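Local coordinates for protein Lysine/ornithine decarboxylase (Selenomonas ruminantium, PDB 5GJO) that decarboxylates both L-lysine and L-ornithine, with similar efficiency, to cadaverine and putrescine, using pyridoxal 5'-phosphate as cofactor in a homodimer, at residues A[134-138]-A[160-164]. The protein carries 2 engineered substitutions. Numbering follows the deposited sequence.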
loop_
_atom_site.group_PDB
_atom_site.type_symbol
_atom_site.label_atom_id
_atom_site.label_comp_id
_atom_site.label_asym_id
_atom_site.label_seq_id
_atom_site.Cartn_x
_atom_site.Cartn_y
_atom_site.Cartn_z
ATOM N N VAL A 134 8.923 0.773 31.393
ATOM C CA VAL A 134 9.026 -0.244 30.327
ATOM C C VAL A 134 8.324 -1.526 30.679
ATOM O O VAL A 134 8.294 -1.993 31.832
ATOM C CB VAL A 134 10.484 -0.544 29.887
ATOM C CG1 VAL A 134 11.148 0.672 29.388
ATOM C CG2 VAL A 134 11.290 -1.198 31.058
ATOM N N LEU A 135 7.606 -2.093 29.678
ATOM C CA LEU A 135 7.031 -3.404 29.770
ATOM C C LEU A 135 7.774 -4.276 28.758
ATOM O O LEU A 135 7.909 -3.950 27.577
ATOM C CB LEU A 135 5.539 -3.435 29.430
ATOM C CG LEU A 135 4.621 -2.540 30.277
ATOM C CD1 LEU A 135 4.898 -1.112 29.953
ATOM C CD2 LEU A 135 3.190 -2.786 29.819
ATOM N N VAL A 136 8.204 -5.449 29.208
ATOM C CA VAL A 136 8.904 -6.335 28.342
ATOM C C VAL A 136 7.828 -7.197 27.652
ATOM O O VAL A 136 6.930 -7.662 28.301
ATOM C CB VAL A 136 9.931 -7.246 29.054
ATOM C CG1 VAL A 136 9.331 -8.153 30.061
ATOM C CG2 VAL A 136 10.729 -8.055 28.018
ATOM N N ARG A 137 7.996 -7.366 26.339
ATOM C CA ARG A 137 7.000 -8.124 25.549
ATOM C C ARG A 137 7.540 -9.536 25.404
ATOM O O ARG A 137 8.668 -9.711 24.843
ATOM C CB ARG A 137 6.912 -7.545 24.166
ATOM C CG ARG A 137 5.812 -8.226 23.337
ATOM C CD ARG A 137 5.620 -7.450 22.064
ATOM N NE ARG A 137 4.805 -8.154 21.094
ATOM C CZ ARG A 137 4.389 -7.574 19.960
ATOM N NH1 ARG A 137 4.524 -6.262 19.759
ATOM N NH2 ARG A 137 3.720 -8.316 19.048
ATOM N N ILE A 138 6.750 -10.478 25.827
ATOM C CA ILE A 138 7.054 -11.907 25.695
ATOM C C ILE A 138 6.364 -12.517 24.464
ATOM O O ILE A 138 5.230 -12.160 24.126
ATOM C CB ILE A 138 6.650 -12.727 26.942
ATOM C CG1 ILE A 138 5.170 -12.585 27.345
ATOM C CG2 ILE A 138 7.567 -12.350 28.108
ATOM C CD1 ILE A 138 4.674 -13.514 28.421
ATOM N N ALA A 160 12.808 -12.803 29.750
ATOM C CA ALA A 160 11.985 -11.642 30.139
ATOM C C ALA A 160 12.517 -10.936 31.367
ATOM O O ALA A 160 12.723 -9.738 31.333
ATOM C CB ALA A 160 10.579 -12.047 30.316
ATOM N N LEU A 161 12.792 -11.677 32.440
ATOM C CA LEU A 161 13.184 -11.019 33.681
ATOM C C LEU A 161 14.605 -10.505 33.571
ATOM O O LEU A 161 14.916 -9.417 34.055
ATOM C CB LEU A 161 12.980 -11.936 34.860
ATOM C CG LEU A 161 11.527 -12.368 35.028
ATOM C CD1 LEU A 161 11.445 -13.314 36.188
ATOM C CD2 LEU A 161 10.637 -11.134 35.205
ATOM N N ASP A 162 15.467 -11.222 32.888
ATOM C CA ASP A 162 16.779 -10.667 32.546
ATOM C C ASP A 162 16.750 -9.363 31.768
ATOM O O ASP A 162 17.577 -8.452 31.985
ATOM C CB ASP A 162 17.645 -11.663 31.772
ATOM C CG ASP A 162 18.035 -12.912 32.598
ATOM O OD1 ASP A 162 18.118 -12.834 33.834
ATOM O OD2 ASP A 162 18.199 -13.996 31.978
ATOM N N LEU A 163 15.821 -9.234 30.800
ATOM C CA LEU A 163 15.659 -7.983 30.129
ATOM C C LEU A 163 15.151 -6.831 31.041
ATOM O O LEU A 163 15.652 -5.698 30.907
ATOM C CB LEU A 163 14.717 -8.149 28.885
ATOM C CG LEU A 163 15.390 -8.815 27.716
ATOM C CD1 LEU A 163 14.281 -9.331 26.758
ATOM C CD2 LEU A 163 16.321 -7.874 26.957
ATOM N N LEU A 164 14.179 -7.115 31.890
ATOM C CA LEU A 164 13.693 -6.124 32.805
ATOM C C LEU A 164 14.850 -5.686 33.775
ATOM O O LEU A 164 15.015 -4.508 34.056
ATOM C CB LEU A 164 12.546 -6.638 33.582
ATOM C CG LEU A 164 11.189 -6.731 32.829
ATOM C CD1 LEU A 164 10.124 -7.375 33.669
ATOM C CD2 LEU A 164 10.753 -5.327 32.376
#
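Val-134 meets Leu-164 through methyl groups, CG2 to CD2 at 4.4 Å, in a loose first touch between a strand and the helix that follows it in the pyridoxal-phosphate-binding TIM barrel. The strand 133-137, helix 160-169 and strand 173-178 form one beta-alpha-beta unit, and the packing of 134-138 on 160-164 illustrates how such a barrel is covered: alternate strand residues face the outer helix, and the axes of 134-137 and 160-164 run nearly antiparallel, at 153°, and approach to 8.7 Å. Leu-135 and Arg-137 turn to the other side of the strand, where the NH2 of Arg-137 is hydrogen-bonded to the carbonyl oxygen of Leu-149. Between them, Val-136 supplies most of the strand's share of the contact. Its CG1 stands between the backbone N and the carbonyl carbon (chi1 61°) and thereby presses against the branch point of Leu-164, 3.6 Å from CG, with both leucine methyls close by. The other methyl, CG2, is directed to Leu-163 and lies 4.0 Å from its CD1, the two side chains crossing at about a right angle. Phe-116 of the neighbouring strand also touches Val-134, Val-136 and Leu-163, extending this apolar layer; no hydrogen bond links the two segments. At the far end, Ile-138 reaches the first residue of the helix: its CG2 methyl sits 3.7 Å from CB of Ala-160.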